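PDB 5HR4: MmeI from Methylophilus methylotrophus, which probably methylates the exocyclic amino group of adenine in DNA using S-adenosyl-L-methionine and, as a Type IIL restriction-modification enzyme, also cuts DNA. Local coordinates for residues 880-883 and 889-892; 791-796 and 893-898; 795-800 and 819-824. All coordinates share one frame; numbering follows the deposited sequence.

Contact 1: 880-883 and 889-892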
ATOM      1  N   TYR A 880     -33.840  12.279  15.486  1.00 54.28           N
ATOM      2  CA  TYR A 880     -32.719  13.211  15.453  1.00 50.25           C
ATOM      3  C   TYR A 880     -33.148  14.645  15.217  1.00 57.46           C
ATOM      4  O   TYR A 880     -32.374  15.564  15.510  1.00 59.89           O
ATOM      5  CB  TYR A 880     -31.731  12.833  14.344  1.00 53.98           C
ATOM      6  CG  TYR A 880     -30.762  11.748  14.717  1.00 48.95           C
ATOM      7  CD1 TYR A 880     -31.178  10.433  14.842  1.00 53.88           C
ATOM      8  CD2 TYR A 880     -29.437  12.038  14.943  1.00 47.15           C
ATOM      9  CE1 TYR A 880     -30.294   9.441  15.186  1.00 54.12           C
ATOM     10  CE2 TYR A 880     -28.550  11.062  15.287  1.00 51.53           C
ATOM     11  CZ  TYR A 880     -28.979   9.761  15.408  1.00 51.75           C
ATOM     12  OH  TYR A 880     -28.086   8.778  15.757  1.00 51.42           O
ATOM     13  N   GLY A 881     -34.346  14.861  14.679  1.00 55.69           N
ATOM     14  CA  GLY A 881     -34.673  16.175  14.180  1.00 48.51           C
ATOM     15  C   GLY A 881     -33.877  16.533  12.952  1.00 53.32           C
ATOM     16  O   GLY A 881     -33.625  17.716  12.708  1.00 56.90           O
ATOM     17  N   PHE A 882     -33.472  15.535  12.169  1.00 56.11           N
ATOM     18  CA  PHE A 882     -32.637  15.769  10.997  1.00 55.22           C
ATOM     19  C   PHE A 882     -33.526  16.100   9.809  1.00 55.00           C
ATOM     20  O   PHE A 882     -34.327  15.268   9.363  1.00 54.99           O
ATOM     21  CB  PHE A 882     -31.760  14.560  10.697  1.00 51.48           C
ATOM     22  CG  PHE A 882     -30.905  14.732   9.477  1.00 49.27           C
ATOM     23  CD1 PHE A 882     -29.921  15.709   9.441  1.00 49.58           C
ATOM     24  CD2 PHE A 882     -31.079  13.913   8.371  1.00 46.25           C
ATOM     25  CE1 PHE A 882     -29.128  15.878   8.322  1.00 46.31           C
ATOM     26  CE2 PHE A 882     -30.294  14.067   7.248  1.00 49.40           C
ATOM     27  CZ  PHE A 882     -29.313  15.059   7.219  1.00 47.76           C
ATOM     28  N   LYS A 883     -33.379  17.317   9.298  1.00 59.72           N
ATOM     29  CA  LYS A 883     -34.143  17.787   8.157  1.00 60.10           C
ATOM     30  C   LYS A 883     -33.286  17.985   6.915  1.00 58.70           C
ATOM     31  O   LYS A 883     -33.842  18.216   5.835  1.00 53.05           O
ATOM     32  CB  LYS A 883     -34.858  19.097   8.514  1.00 58.97           C
ATOM     33  N   ILE A 889     -22.897  13.269   2.679  1.00 43.79           N
ATOM     34  CA  ILE A 889     -22.163  14.452   3.153  1.00 45.36           C
ATOM     35  C   ILE A 889     -22.863  15.083   4.352  1.00 45.30           C
ATOM     36  O   ILE A 889     -22.250  15.327   5.399  1.00 47.28           O
ATOM     37  CB  ILE A 889     -22.007  15.492   2.027  1.00 48.18           C
ATOM     38  CG1 ILE A 889     -21.245  14.923   0.830  1.00 46.83           C
ATOM     39  CG2 ILE A 889     -21.307  16.745   2.560  1.00 42.11           C
ATOM     40  CD1 ILE A 889     -19.815  15.382   0.752  1.00 30.97           C
ATOM     41  N   ALA A 890     -24.151  15.404   4.196  1.00 43.33           N
ATOM     42  CA  ALA A 890     -24.860  16.141   5.239  1.00 42.72           C
ATOM     43  C   ALA A 890     -25.100  15.276   6.467  1.00 42.75           C
ATOM     44  O   ALA A 890     -25.057  15.779   7.597  1.00 43.23           O
ATOM     45  CB  ALA A 890     -26.188  16.682   4.696  1.00 40.32           C
ATOM     46  N   ARG A 891     -25.370  13.979   6.267  1.00 42.26           N
ATOM     47  CA  ARG A 891     -25.543  13.065   7.396  1.00 42.61           C
ATOM     48  C   ARG A 891     -24.242  12.897   8.189  1.00 42.61           C
ATOM     49  O   ARG A 891     -24.236  13.066   9.414  1.00 43.56           O
ATOM     50  CB  ARG A 891     -26.076  11.714   6.902  1.00 45.79           C
ATOM     51  CG  ARG A 891     -27.593  11.702   6.618  1.00 44.89           C
ATOM     52  CD  ARG A 891     -28.128  10.307   6.269  1.00 45.60           C
ATOM     53  NE  ARG A 891     -29.540  10.145   6.634  1.00 48.59           N
ATOM     54  CZ  ARG A 891     -30.556  10.268   5.782  1.00 53.66           C
ATOM     55  NH1 ARG A 891     -30.329  10.553   4.505  1.00 60.93           N
ATOM     56  NH2 ARG A 891     -31.804  10.109   6.198  1.00 48.70           N
ATOM     57  N   ILE A 892     -23.127  12.581   7.517  1.00 40.76           N
ATOM     58  CA  ILE A 892     -21.845  12.482   8.223  1.00 45.14           C
ATOM     59  C   ILE A 892     -21.573  13.736   9.043  1.00 46.59           C
ATOM     60  O   ILE A 892     -21.263  13.656  10.238  1.00 49.67           O
ATOM     61  CB  ILE A 892     -20.687  12.239   7.246  1.00 40.89           C
TER
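F882, in the loop between helices 863-880 and 888-903, brings the far end of its ring to R891 and A890. The apolar part of the contact is made by this outer end. CE2 of F882 lies 3.6 Å from CG of R891, and the two side chains cross at about a right angle. Next to it, F882 CZ approaches CB of A890 at 4.3 Å. With CG anti to the backbone N (chi1 178°), the phenyl group extends from the loop to the helix. F894, one turn further along that helix, also meets the ring obliquely. The elements joined are two successive helices of the C-terminal domain linked by a loop, the first ended by a Schellman motif at G881, which has positive phi; F882 follows directly and directs its side chain at the next helix. The charged part of the contact is a ring carbon of F882 over one face of the guanidinium. F882 CE2 sits 4.0 Å above the centre of the R891 guanidinium plane, with the ring and guanidinium planes 54° apart. R891 runs extended from CG to NE past the ring, and its NH2 forms a salt bridge with D877 in the last turns of helix 863-880. That bridge fixes the outer end of the arginine, while the side chain also packs on T792, M793 and C796 of helix 792-801.

Contact 2: 791-796 and 893-898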
ATOM      1  N   SER A 791     -30.713   1.607  10.288  1.00 36.74           N
ATOM      2  CA  SER A 791     -30.944   2.939   9.755  1.00 37.72           C
ATOM      3  C   SER A 791     -29.798   3.400   8.861  1.00 39.71           C
ATOM      4  O   SER A 791     -28.633   3.062   9.081  1.00 38.41           O
ATOM      5  CB  SER A 791     -31.124   3.936  10.900  1.00 41.14           C
ATOM      6  OG  SER A 791     -29.885   4.196  11.538  1.00 38.64           O
ATOM      7  N   THR A 792     -30.155   4.200   7.849  1.00 40.31           N
ATOM      8  CA  THR A 792     -29.164   4.907   7.047  1.00 36.29           C
ATOM      9  C   THR A 792     -28.180   5.664   7.929  1.00 39.47           C
ATOM     10  O   THR A 792     -26.979   5.713   7.639  1.00 37.03           O
ATOM     11  CB  THR A 792     -29.874   5.875   6.096  1.00 41.00           C
ATOM     12  OG1 THR A 792     -30.514   5.136   5.056  1.00 41.69           O
ATOM     13  CG2 THR A 792     -28.898   6.854   5.464  1.00 40.88           C
ATOM     14  N   MET A 793     -28.678   6.251   9.023  1.00 39.83           N
ATOM     15  CA  MET A 793     -27.842   7.055   9.907  1.00 36.16           C
ATOM     16  C   MET A 793     -26.726   6.228  10.528  1.00 43.68           C
ATOM     17  O   MET A 793     -25.566   6.666  10.590  1.00 39.83           O
ATOM     18  CB  MET A 793     -28.704   7.681  10.997  1.00 38.34           C
ATOM     19  CG  MET A 793     -29.402   8.940  10.562  1.00 48.50           C
ATOM     20  SD  MET A 793     -28.213  10.228  10.141  1.00 53.07           S
ATOM     21  CE  MET A 793     -28.875  11.571  11.134  1.00 48.72           C
ATOM     22  N   HIS A 794     -27.066   5.037  11.026  1.00 43.32           N
ATOM     23  CA  HIS A 794     -26.050   4.189  11.625  1.00 35.19           C
ATOM     24  C   HIS A 794     -25.059   3.720  10.575  1.00 36.74           C
ATOM     25  O   HIS A 794     -23.844   3.801  10.783  1.00 37.19           O
ATOM     26  CB  HIS A 794     -26.700   3.002  12.329  1.00 39.26           C
ATOM     27  CG  HIS A 794     -25.710   2.049  12.915  1.00 41.16           C
ATOM     28  ND1 HIS A 794     -24.830   2.417  13.913  1.00 40.92           N
ATOM     29  CD2 HIS A 794     -25.431   0.756  12.622  1.00 38.95           C
ATOM     30  CE1 HIS A 794     -24.058   1.389  14.217  1.00 33.95           C
ATOM     31  NE2 HIS A 794     -24.402   0.369  13.450  1.00 35.89           N
ATOM     32  N   ASN A 795     -25.566   3.246   9.424  1.00 36.23           N
ATOM     33  CA  ASN A 795     -24.691   2.780   8.349  1.00 36.18           C
ATOM     34  C   ASN A 795     -23.824   3.911   7.806  1.00 41.00           C
ATOM     35  O   ASN A 795     -22.680   3.686   7.380  1.00 39.84           O
ATOM     36  CB  ASN A 795     -25.507   2.169   7.215  1.00 31.03           C
ATOM     37  CG  ASN A 795     -26.001   0.774   7.534  1.00 36.68           C
ATOM     38  OD1 ASN A 795     -25.248  -0.189   7.436  1.00 41.32           O
ATOM     39  ND2 ASN A 795     -27.274   0.651   7.895  1.00 34.19           N
ATOM     40  N   CYS A 796     -24.338   5.131   7.810  1.00 39.18           N
ATOM     41  CA  CYS A 796     -23.482   6.248   7.442  1.00 43.42           C
ATOM     42  C   CYS A 796     -22.367   6.428   8.471  1.00 37.75           C
ATOM     43  O   CYS A 796     -21.214   6.719   8.116  1.00 31.96           O
ATOM     44  CB  CYS A 796     -24.324   7.513   7.295  1.00 34.86           C
ATOM     45  SG  CYS A 796     -23.338   8.962   7.171  1.00 49.36           S
ATOM     46  N   ALA A 893     -21.711  14.908   8.416  1.00 47.83           N
ATOM     47  CA  ALA A 893     -21.386  16.160   9.094  1.00 44.93           C
ATOM     48  C   ALA A 893     -22.311  16.420  10.279  1.00 44.70           C
ATOM     49  O   ALA A 893     -21.889  17.010  11.282  1.00 46.59           O
ATOM     50  CB  ALA A 893     -21.444  17.313   8.093  1.00 38.26           C
ATOM     51  N   PHE A 894     -23.559  15.962  10.196  1.00 42.75           N
ATOM     52  CA  PHE A 894     -24.525  16.187  11.267  1.00 44.09           C
ATOM     53  C   PHE A 894     -24.295  15.246  12.443  1.00 48.79           C
ATOM     54  O   PHE A 894     -24.383  15.661  13.603  1.00 52.86           O
ATOM     55  CB  PHE A 894     -25.943  16.020  10.723  1.00 47.96           C
ATOM     56  CG  PHE A 894     -27.012  16.146  11.765  1.00 53.28           C
ATOM     57  CD1 PHE A 894     -27.390  15.054  12.532  1.00 53.15           C
ATOM     58  CD2 PHE A 894     -27.654  17.353  11.965  1.00 51.39           C
ATOM     59  CE1 PHE A 894     -28.376  15.173  13.489  1.00 56.73           C
ATOM     60  CE2 PHE A 894     -28.636  17.475  12.917  1.00 53.29           C
ATOM     61  CZ  PHE A 894     -29.003  16.386  13.678  1.00 58.52           C
ATOM     62  N   LEU A 895     -24.034  13.970  12.168  1.00 47.48           N
ATOM     63  CA  LEU A 895     -23.658  13.062  13.242  1.00 44.28           C
ATOM     64  C   LEU A 895     -22.433  13.566  13.997  1.00 45.16           C
ATOM     65  O   LEU A 895     -22.362  13.444  15.223  1.00 48.69           O
ATOM     66  CB  LEU A 895     -23.413  11.670  12.673  1.00 38.81           C
ATOM     67  CG  LEU A 895     -24.704  11.046  12.162  1.00 40.40           C
ATOM     68  CD1 LEU A 895     -24.406   9.870  11.252  1.00 40.46           C
ATOM     69  CD2 LEU A 895     -25.585  10.632  13.332  1.00 39.98           C
ATOM     70  N   PHE A 896     -21.458  14.151  13.295  1.00 41.56           N
ATOM     71  CA  PHE A 896     -20.266  14.598  14.014  1.00 47.29           C
ATOM     72  C   PHE A 896     -20.538  15.827  14.880  1.00 51.68           C
ATOM     73  O   PHE A 896     -19.870  16.011  15.906  1.00 54.34           O
ATOM     74  CB  PHE A 896     -19.117  14.880  13.051  1.00 42.66           C
ATOM     75  CG  PHE A 896     -18.222  13.692  12.804  1.00 43.24           C
ATOM     76  CD1 PHE A 896     -18.542  12.754  11.829  1.00 42.10           C
ATOM     77  CD2 PHE A 896     -17.055  13.518  13.526  1.00 41.36           C
ATOM     78  CE1 PHE A 896     -17.722  11.672  11.578  1.00 33.15           C
ATOM     79  CE2 PHE A 896     -16.233  12.436  13.275  1.00 38.23           C
ATOM     80  CZ  PHE A 896     -16.570  11.516  12.302  1.00 35.34           C
ATOM     81  N   GLU A 897     -21.488  16.689  14.495  1.00 49.67           N
ATOM     82  CA  GLU A 897     -21.914  17.733  15.423  1.00 48.60           C
ATOM     83  C   GLU A 897     -22.511  17.112  16.682  1.00 50.43           C
ATOM     84  O   GLU A 897     -22.182  17.523  17.801  1.00 52.56           O
ATOM     85  CB  GLU A 897     -22.909  18.685  14.754  1.00 43.02           C
ATOM     86  N   THR A 898     -23.363  16.094  16.517  1.00 45.45           N
ATOM     87  CA  THR A 898     -23.916  15.386  17.668  1.00 47.21           C
ATOM     88  C   THR A 898     -22.824  14.675  18.461  1.00 52.25           C
ATOM     89  O   THR A 898     -22.758  14.782  19.692  1.00 53.89           O
ATOM     90  CB  THR A 898     -24.960  14.373  17.208  1.00 50.41           C
ATOM     91  OG1 THR A 898     -25.738  14.938  16.146  1.00 54.54           O
ATOM     92  CG2 THR A 898     -25.871  13.983  18.372  1.00 47.26           C
TER
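The terminal methyl of M793 meets the F894 ring obliquely, CE to CD1 4.0 Å; Y880 of helix 863-880 also packs on this phenyl group. H794 is directed away from the partner helix, and its ring meets that of F820 edge-to-face. Between the helices the contact is apolar and centred on L895, whose CB is directed at the other helix. Its CD1 touches the sulfur of M793 (SD to CD1 4.0 Å) and also that residue's backbone oxygen, and it approaches C796 SG at 4.3 Å. CD2 of L895 lies 4.1 Å from M793 CE. The methionine leaves its backbone pointing past the partner helix, but bends at chi2 (-63°) and again at chi3, which carries SD and CE back onto the leucine and phenylalanine. The two helical segments cross almost perpendicularly, at 83°, with axes 10.8 Å apart, and join the target recognition domain to the C-terminal domain. No hydrogen bond spans them. Several polar groups are bonded within their own helix. S791 is the N-cap of helix 792-801: its OG accepts from H794 N at 3.0 Å, while its carbonyl oxygen takes both the backbone N and the ND2 of N795, the amide nitrogen coming from above the carbonyl plane. The first turn is tied to helix 863-880 by T792 N, which donates to OD1 of D873. On the other helix, T898 OG1 donates back to F894 O, and T898 N reaches that same oxygen from the opposite face of its plane.

Contact 3: 795-800 and 819-824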
ATOM      1  N   ASN A 795     -25.566   3.246   9.424  1.00 36.23           N
ATOM      2  CA  ASN A 795     -24.691   2.780   8.349  1.00 36.18           C
ATOM      3  C   ASN A 795     -23.824   3.911   7.806  1.00 41.00           C
ATOM      4  O   ASN A 795     -22.680   3.686   7.380  1.00 39.84           O
ATOM      5  CB  ASN A 795     -25.507   2.169   7.215  1.00 31.03           C
ATOM      6  CG  ASN A 795     -26.001   0.774   7.534  1.00 36.68           C
ATOM      7  OD1 ASN A 795     -25.248  -0.189   7.436  1.00 41.32           O
ATOM      8  ND2 ASN A 795     -27.274   0.651   7.895  1.00 34.19           N
ATOM      9  N   CYS A 796     -24.338   5.131   7.810  1.00 39.18           N
ATOM     10  CA  CYS A 796     -23.482   6.248   7.442  1.00 43.42           C
ATOM     11  C   CYS A 796     -22.367   6.428   8.471  1.00 37.75           C
ATOM     12  O   CYS A 796     -21.214   6.719   8.116  1.00 31.96           O
ATOM     13  CB  CYS A 796     -24.324   7.513   7.295  1.00 34.86           C
ATOM     14  SG  CYS A 796     -23.338   8.962   7.171  1.00 49.36           S
ATOM     15  N   TRP A 797     -22.692   6.239   9.752  1.00 33.74           N
ATOM     16  CA  TRP A 797     -21.673   6.299  10.791  1.00 36.65           C
ATOM     17  C   TRP A 797     -20.636   5.198  10.596  1.00 33.48           C
ATOM     18  O   TRP A 797     -19.438   5.476  10.473  1.00 31.18           O
ATOM     19  CB  TRP A 797     -22.324   6.204  12.168  1.00 37.74           C
ATOM     20  CG  TRP A 797     -21.363   6.431  13.274  1.00 40.05           C
ATOM     21  CD1 TRP A 797     -20.848   5.492  14.128  1.00 35.73           C
ATOM     22  CD2 TRP A 797     -20.783   7.679  13.650  1.00 39.35           C
ATOM     23  NE1 TRP A 797     -19.998   6.086  15.019  1.00 35.67           N
ATOM     24  CE2 TRP A 797     -19.932   7.428  14.745  1.00 38.98           C
ATOM     25  CE3 TRP A 797     -20.906   8.983  13.176  1.00 33.87           C
ATOM     26  CZ2 TRP A 797     -19.199   8.436  15.364  1.00 38.94           C
ATOM     27  CZ3 TRP A 797     -20.183   9.980  13.790  1.00 38.24           C
ATOM     28  CH2 TRP A 797     -19.340   9.701  14.880  1.00 40.11           C
ATOM     29  N   MET A 798     -21.088   3.941  10.549  1.00 34.31           N
ATOM     30  CA  MET A 798     -20.203   2.815  10.244  1.00 34.40           C
ATOM     31  C   MET A 798     -19.293   3.095   9.044  1.00 34.06           C
ATOM     32  O   MET A 798     -18.095   2.787   9.087  1.00 36.73           O
ATOM     33  CB  MET A 798     -21.044   1.562   9.996  1.00 34.23           C
ATOM     34  CG  MET A 798     -20.263   0.351   9.508  1.00 36.08           C
ATOM     35  SD  MET A 798     -19.959   0.295   7.722  1.00 36.88           S
ATOM     36  CE  MET A 798     -21.618   0.316   7.052  1.00 34.58           C
ATOM     37  N   ARG A 799     -19.848   3.672   7.965  1.00 35.50           N
ATOM     38  CA  ARG A 799     -19.084   3.959   6.746  1.00 29.81           C
ATOM     39  C   ARG A 799     -17.960   4.946   6.985  1.00 30.88           C
ATOM     40  O   ARG A 799     -16.928   4.890   6.301  1.00 32.92           O
ATOM     41  CB  ARG A 799     -19.994   4.537   5.666  1.00 35.16           C
ATOM     42  CG  ARG A 799     -20.459   3.575   4.599  1.00 36.64           C
ATOM     43  CD  ARG A 799     -21.475   4.249   3.704  1.00 29.25           C
ATOM     44  NE  ARG A 799     -22.616   3.366   3.528  1.00 45.19           N
ATOM     45  CZ  ARG A 799     -23.844   3.588   3.988  1.00 39.64           C
ATOM     46  NH1 ARG A 799     -24.142   4.696   4.651  1.00 36.71           N
ATOM     47  NH2 ARG A 799     -24.779   2.683   3.768  1.00 43.17           N
ATOM     48  N   ASN A 800     -18.142   5.873   7.925  1.00 30.72           N
ATOM     49  CA  ASN A 800     -17.203   6.974   8.101  1.00 34.01           C
ATOM     50  C   ASN A 800     -16.172   6.761   9.206  1.00 38.06           C
ATOM     51  O   ASN A 800     -14.996   7.093   9.012  1.00 38.07           O
ATOM     52  CB  ASN A 800     -17.980   8.257   8.360  1.00 32.97           C
ATOM     53  CG  ASN A 800     -18.507   8.836   7.100  1.00 38.44           C
ATOM     54  OD1 ASN A 800     -17.795   9.547   6.398  1.00 38.83           O
ATOM     55  ND2 ASN A 800     -19.746   8.513   6.773  1.00 41.39           N
ATOM     56  N   THR A 819     -19.232   4.681  19.667  1.00 42.14           N
ATOM     57  CA  THR A 819     -19.098   6.109  19.442  1.00 43.88           C
ATOM     58  C   THR A 819     -20.297   6.682  18.710  1.00 41.49           C
ATOM     59  O   THR A 819     -20.270   7.852  18.311  1.00 44.58           O
ATOM     60  CB  THR A 819     -17.818   6.397  18.664  1.00 43.20           C
ATOM     61  OG1 THR A 819     -17.885   5.737  17.393  1.00 43.80           O
ATOM     62  CG2 THR A 819     -16.633   5.859  19.424  1.00 38.81           C
ATOM     63  N   PHE A 820     -21.345   5.886  18.539  1.00 39.97           N
ATOM     64  CA  PHE A 820     -22.514   6.245  17.747  1.00 41.73           C
ATOM     65  C   PHE A 820     -23.418   7.197  18.523  1.00 46.41           C
ATOM     66  O   PHE A 820     -24.014   6.797  19.529  1.00 45.75           O
ATOM     67  CB  PHE A 820     -23.287   4.987  17.338  1.00 35.23           C
ATOM     68  CG  PHE A 820     -24.505   5.273  16.517  1.00 44.19           C
ATOM     69  CD1 PHE A 820     -24.412   6.011  15.349  1.00 40.71           C
ATOM     70  CD2 PHE A 820     -25.743   4.806  16.906  1.00 45.21           C
ATOM     71  CE1 PHE A 820     -25.531   6.281  14.598  1.00 43.34           C
ATOM     72  CE2 PHE A 820     -26.866   5.073  16.154  1.00 42.36           C
ATOM     73  CZ  PHE A 820     -26.759   5.811  15.000  1.00 43.99           C
ATOM     74  N   PRO A 821     -23.560   8.453  18.085  1.00 44.83           N
ATOM     75  CA  PRO A 821     -24.377   9.404  18.843  1.00 44.25           C
ATOM     76  C   PRO A 821     -25.848   9.141  18.556  1.00 49.55           C
ATOM     77  O   PRO A 821     -26.236   8.919  17.405  1.00 48.92           O
ATOM     78  CB  PRO A 821     -23.922  10.759  18.300  1.00 49.67           C
ATOM     79  CG  PRO A 821     -23.643  10.460  16.855  1.00 48.55           C
ATOM     80  CD  PRO A 821     -23.129   9.023  16.798  1.00 42.11           C
ATOM     81  N   TRP A 822     -26.663   9.128  19.612  1.00 52.17           N
ATOM     82  CA  TRP A 822     -28.060   8.708  19.488  1.00 51.20           C
ATOM     83  C   TRP A 822     -28.862   9.323  20.619  1.00 53.41           C
ATOM     84  O   TRP A 822     -28.582   9.050  21.790  1.00 56.21           O
ATOM     85  CB  TRP A 822     -28.175   7.177  19.521  1.00 51.12           C
ATOM     86  CG  TRP A 822     -29.582   6.645  19.807  1.00 53.70           C
ATOM     87  CD1 TRP A 822     -29.980   5.899  20.892  1.00 53.01           C
ATOM     88  CD2 TRP A 822     -30.756   6.821  18.995  1.00 51.94           C
ATOM     89  NE1 TRP A 822     -31.321   5.599  20.794  1.00 53.39           N
ATOM     90  CE2 TRP A 822     -31.820   6.155  19.644  1.00 51.31           C
ATOM     91  CE3 TRP A 822     -31.010   7.477  17.787  1.00 51.70           C
ATOM     92  CZ2 TRP A 822     -33.113   6.134  19.123  1.00 50.86           C
ATOM     93  CZ3 TRP A 822     -32.294   7.443  17.270  1.00 53.07           C
ATOM     94  CH2 TRP A 822     -33.329   6.779  17.939  1.00 47.76           C
ATOM     95  N   ILE A 823     -29.858  10.138  20.278  1.00 54.92           N
ATOM     96  CA  ILE A 823     -30.731  10.725  21.284  1.00 53.60           C
ATOM     97  C   ILE A 823     -31.819   9.727  21.656  1.00 53.62           C
ATOM     98  O   ILE A 823     -32.366   9.041  20.788  1.00 57.85           O
ATOM     99  CB  ILE A 823     -31.351  12.026  20.761  1.00 51.19           C
ATOM    100  N   GLN A 824     -32.135   9.639  22.970  1.00 55.45           N
ATOM    101  CA  GLN A 824     -33.173   8.697  23.393  1.00 56.01           C
ATOM    102  C   GLN A 824     -34.549   9.223  22.990  1.00 57.68           C
ATOM    103  O   GLN A 824     -34.807  10.425  23.087  1.00 61.99           O
ATOM    104  CB  GLN A 824     -33.126   8.453  24.906  1.00 55.57           C
TER
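W797 and the loop residues T819, F820 and P821 form the whole of this buried contact, with the indole as its centre. At the indole edge, NE1 donates to OG1 of T819 at 3.2 Å; the acceptor lies in the ring plane, and the bond is moderately bent (147°). The loop then runs over one indole face. P821 CD sits almost on the normal through the six-membered ring of W797, 4.0 Å from its centroid, and F820 CA lies over the five-membered ring, 4.1 Å from that centroid: two CH-pi contacts side by side on one surface. The F820 ring turns an edge towards the tryptophan, its CD1 3.7 Å from W797 CG. The planes of the phenyl group and the five-membered ring are 55° apart, an oblique pair. With CG of W797 anti to its backbone N (chi1 -173°), the indole projects from the helix squarely at the loop.

In the next shell, T819 OG1 hydrogen-bonds L815 O, with V816 O also near, which probably turns the hydroxyl oxygen to accept from W797 NE1. F820 O accepts from OG of S635. L895 and F896 of helix 888-903 also pack on the indole, so the C-terminal domain covers part of it too. On the helix itself, N800 ND2 bonds back to C796 O at 2.7 Å with the acceptor close to its amide plane, and R799 NH1 forms a salt bridge with E888. Overall this is CH-pi packing of two consecutive loop residues over one indole face, and it joins helix 792-801 to the extended segment that leads from the target recognition domain towards the first helix of the C-terminal domain, 827-845.

How the contacts relate
Helix 792-801 serves contacts 2 and 3, which share N795 and C796, while helix 888-903 serves contacts 1 and 2, so contact 2 is the bridge whose centre lies about 5 to 6 Å from those of its neighbours. Contacts 2 and 3 are buried; contact 1, at the loop between helices 863-880 and 888-903, is only partly so. The chemistry follows: aromatic ring and cation at the periphery, purely apolar side chains between the crossing helices, and an indole with a hydrogen bond and CH-pi contacts where the loop crosses it. Y880, beside contact 1, links contacts 2 and 3, packing on F894 and L895 while its hydroxyl probably hydrogen-bonds P821 O.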